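DUF1805 domain-containing protein (Thermoplasma acidophilum, PDB 1QW2) is of unknown function but carries a DUF1805 domain and assembles with further copies of itself. Local coordinates at residues G45-E50 against D57-V62. Numbering follows the deposited sequence.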
ATOM      1  N   GLY A  45     -14.534 -12.796  -6.116  1.00 10.23           N
ATOM      2  CA  GLY A  45     -14.744 -13.566  -7.333  1.00 10.29           C
ATOM      3  C   GLY A  45     -13.620 -13.627  -8.354  1.00  8.01           C
ATOM      4  O   GLY A  45     -13.611 -14.515  -9.206  1.00  8.83           O
ATOM      5  N   TYR A  46     -12.678 -12.691  -8.295  1.00  8.72           N
ATOM      6  CA  TYR A  46     -11.568 -12.708  -9.239  1.00  7.90           C
ATOM      7  C   TYR A  46     -10.596 -13.862  -8.982  1.00  7.99           C
ATOM      8  O   TYR A  46      -9.742 -14.152  -9.820  1.00  9.10           O
ATOM      9  CB  TYR A  46     -10.812 -11.378  -9.204  1.00  8.42           C
ATOM     10  CG  TYR A  46     -11.456 -10.262 -10.003  1.00  7.68           C
ATOM     11  CD1 TYR A  46     -11.659 -10.386 -11.380  1.00  8.63           C
ATOM     12  CD2 TYR A  46     -11.813  -9.063  -9.390  1.00  9.60           C
ATOM     13  CE1 TYR A  46     -12.198  -9.330 -12.128  1.00  9.17           C
ATOM     14  CE2 TYR A  46     -12.351  -8.005 -10.125  1.00  9.17           C
ATOM     15  CZ  TYR A  46     -12.537  -8.144 -11.487  1.00  9.37           C
ATOM     16  OH  TYR A  46     -13.032  -7.084 -12.216  1.00  9.89           O
ATOM     17  N   LEU A  47     -10.734 -14.533  -7.842  1.00  7.90           N
ATOM     18  CA  LEU A  47      -9.847 -15.650  -7.532  1.00  7.32           C
ATOM     19  C   LEU A  47     -10.119 -16.872  -8.394  1.00  8.30           C
ATOM     20  O   LEU A  47     -11.266 -17.284  -8.571  1.00  9.13           O
ATOM     21  CB  LEU A  47      -9.971 -16.059  -6.061  1.00 10.05           C
ATOM     22  CG  LEU A  47      -9.139 -17.286  -5.666  1.00  7.44           C
ATOM     23  CD1 LEU A  47      -7.660 -16.959  -5.781  1.00  8.76           C
ATOM     24  CD2 LEU A  47      -9.475 -17.711  -4.241  1.00  9.43           C
ATOM     25  N   ASN A  48      -9.043 -17.437  -8.937  1.00  7.38           N
ATOM     26  CA  ASN A  48      -9.115 -18.646  -9.749  1.00  8.77           C
ATOM     27  C   ASN A  48      -8.824 -19.796  -8.781  1.00  8.82           C
ATOM     28  O   ASN A  48      -7.672 -20.014  -8.406  1.00  9.53           O
ATOM     29  CB  ASN A  48      -8.042 -18.610 -10.837  1.00 11.15           C
ATOM     30  CG  ASN A  48      -8.158 -19.762 -11.806  1.00 11.04           C
ATOM     31  OD1 ASN A  48      -8.499 -20.882 -11.418  1.00 12.84           O
ATOM     32  ND2 ASN A  48      -7.863 -19.498 -13.077  1.00 13.04           N
HETATM   33  N   MSE A  49      -9.865 -20.516  -8.367  1.00  9.54           N
HETATM   34  CA  MSE A  49      -9.691 -21.623  -7.427  1.00 10.13           C
HETATM   35  C   MSE A  49      -8.821 -22.748  -7.987  1.00  9.09           C
HETATM   36  O   MSE A  49      -8.166 -23.469  -7.232  1.00 10.49           O
HETATM   37  CB  MSE A  49     -11.059 -22.168  -7.000  1.00 10.30           C
HETATM   38  CG  MSE A  49     -11.019 -23.295  -5.951  1.00 13.81           C
HETATM   39 SE   MSE A  49     -10.061 -22.886  -4.312  1.00 15.44          SE
HETATM   40  CE  MSE A  49     -11.220 -21.512  -3.609  1.00 14.25           C
ATOM     41  N   GLU A  50      -8.801 -22.908  -9.306  1.00  9.27           N
ATOM     42  CA  GLU A  50      -7.974 -23.959  -9.882  1.00 10.14           C
ATOM     43  C   GLU A  50      -6.506 -23.670  -9.576  1.00 10.83           C
ATOM     44  O   GLU A  50      -5.711 -24.583  -9.347  1.00 10.89           O
ATOM     45  CB  GLU A  50      -8.190 -24.057 -11.393  1.00 12.20           C
ATOM     46  CG  GLU A  50      -9.627 -24.350 -11.789  1.00 18.47           C
ATOM     47  CD  GLU A  50      -9.767 -24.728 -13.252  1.00 21.34           C
ATOM     48  OE1 GLU A  50      -9.196 -24.026 -14.110  1.00 23.81           O
ATOM     49  OE2 GLU A  50     -10.455 -25.727 -13.543  1.00 27.71           O
ATOM     50  N   ASP A  57      -2.785 -24.142  -1.824  1.00 11.87           N
ATOM     51  CA  ASP A  57      -3.168 -23.119  -0.857  1.00 11.10           C
ATOM     52  C   ASP A  57      -4.385 -23.492  -0.027  1.00  9.95           C
ATOM     53  O   ASP A  57      -5.195 -24.326  -0.426  1.00 11.41           O
ATOM     54  CB  ASP A  57      -3.553 -21.806  -1.552  1.00 10.20           C
ATOM     55  CG  ASP A  57      -2.399 -21.128  -2.240  1.00 11.47           C
ATOM     56  OD1 ASP A  57      -1.238 -21.395  -1.884  1.00 12.57           O
ATOM     57  OD2 ASP A  57      -2.672 -20.297  -3.136  1.00 10.45           O
ATOM     58  N   ILE A  58      -4.496 -22.858   1.137  1.00  9.90           N
ATOM     59  CA  ILE A  58      -5.673 -22.995   1.975  1.00 10.05           C
ATOM     60  C   ILE A  58      -6.366 -21.712   1.517  1.00 10.28           C
ATOM     61  O   ILE A  58      -5.950 -20.605   1.879  1.00 10.83           O
ATOM     62  CB  ILE A  58      -5.350 -22.898   3.481  1.00 11.93           C
ATOM     63  CG1 ILE A  58      -4.695 -24.194   3.960  1.00 12.45           C
ATOM     64  CG2 ILE A  58      -6.633 -22.619   4.267  1.00 10.44           C
ATOM     65  CD1 ILE A  58      -4.331 -24.190   5.437  1.00 14.74           C
ATOM     66  N   ALA A  59      -7.401 -21.851   0.700  1.00  9.76           N
ATOM     67  CA  ALA A  59      -8.082 -20.680   0.172  1.00 10.47           C
ATOM     68  C   ALA A  59      -9.584 -20.826   0.049  1.00  9.43           C
ATOM     69  O   ALA A  59     -10.103 -21.922  -0.151  1.00  9.39           O
ATOM     70  CB  ALA A  59      -7.503 -20.338  -1.191  1.00 10.86           C
ATOM     71  N   VAL A  60     -10.280 -19.703   0.175  1.00  9.91           N
ATOM     72  CA  VAL A  60     -11.725 -19.685   0.011  1.00  9.33           C
ATOM     73  C   VAL A  60     -12.079 -18.537  -0.926  1.00  8.13           C
ATOM     74  O   VAL A  60     -11.427 -17.484  -0.933  1.00  9.84           O
ATOM     75  CB  VAL A  60     -12.474 -19.518   1.355  1.00 12.29           C
ATOM     76  CG1 VAL A  60     -12.321 -20.782   2.194  1.00 11.11           C
ATOM     77  CG2 VAL A  60     -11.952 -18.319   2.097  1.00 13.38           C
ATOM     78  N   ARG A  61     -13.108 -18.757  -1.730  1.00  9.51           N
ATOM     79  CA  ARG A  61     -13.564 -17.768  -2.689  1.00  9.65           C
ATOM     80  C   ARG A  61     -14.986 -17.362  -2.324  1.00 10.04           C
ATOM     81  O   ARG A  61     -15.824 -18.221  -2.049  1.00 11.18           O
ATOM     82  CB  ARG A  61     -13.521 -18.382  -4.093  1.00  9.69           C
ATOM     83  CG  ARG A  61     -14.000 -17.483  -5.221  1.00 10.25           C
ATOM     84  CD  ARG A  61     -13.649 -18.093  -6.576  1.00 12.03           C
ATOM     85  NE  ARG A  61     -14.185 -17.306  -7.681  1.00 13.99           N
ATOM     86  CZ  ARG A  61     -15.363 -17.524  -8.255  1.00 14.20           C
ATOM     87  NH1 ARG A  61     -16.132 -18.523  -7.836  1.00 14.64           N
ATOM     88  NH2 ARG A  61     -15.785 -16.729  -9.229  1.00 14.65           N
ATOM     89  N   VAL A  62     -15.238 -16.057  -2.275  1.00  9.90           N
ATOM     90  CA  VAL A  62     -16.573 -15.535  -1.976  1.00 12.23           C
ATOM     91  C   VAL A  62     -16.948 -14.644  -3.152  1.00 14.00           C
ATOM     92  O   VAL A  62     -16.074 -14.199  -3.898  1.00 13.45           O
ATOM     93  CB  VAL A  62     -16.602 -14.711  -0.661  1.00 10.21           C
ATOM     94  CG1 VAL A  62     -16.324 -15.620   0.524  1.00 12.46           C
ATOM     95  CG2 VAL A  62     -15.586 -13.584  -0.714  1.00 11.57           C
TER
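Arg-61 reaches from strand 59-61 to the backbone of Gly-45 and Leu-47. The contact lies inside a beta-alpha-beta unit made of strand 41-43, helix 49-54 and strand 59-61. Residues 45-48 belong to the link that leads into the helix, and Asn-48 is the N-cap of that helix. At the base of the arginine, CB meets two side chains: selenomethionine Met-49 brings CE to 3.9 Å from Arg-61 CB, and Leu-47 CD2 lies 4.1 Å from the same atom. CG stands anti to the backbone N (chi1 179°), and the chain runs extended to NE. The side chains of Arg-61 and Leu-47 pass alongside each other, pointing opposite ways. CD then passes 3.2 Å from Leu-47 O. Beyond it, NE and NH2 grip one atom, Gly-45 O, side-on. NH2 bonds to this oxygen at 3.1 Å, in the carbonyl plane and on a lone pair. NE bonds to it at 3.2 Å but comes from above that plane. The remaining nitrogen, NH1, forms a salt bridge with Glu-78. The second subunit also meets this site: its Thr-51 OG1 hydrogen-bonds Gly-45 O, and its Asn-48 ND2 hydrogen-bonds Leu-47 O. A leucine in place of Arg-61 would probably leave Gly-45 O without two of its donors and Glu-78 without its charged mate. From the start of the helix, Met-49 bends at chi2 and chi3, which brings CE to the strand backbone. There Met-49 CE lies 3.7 Å from Ala-59 O and 3.8 Å from Arg-61 N.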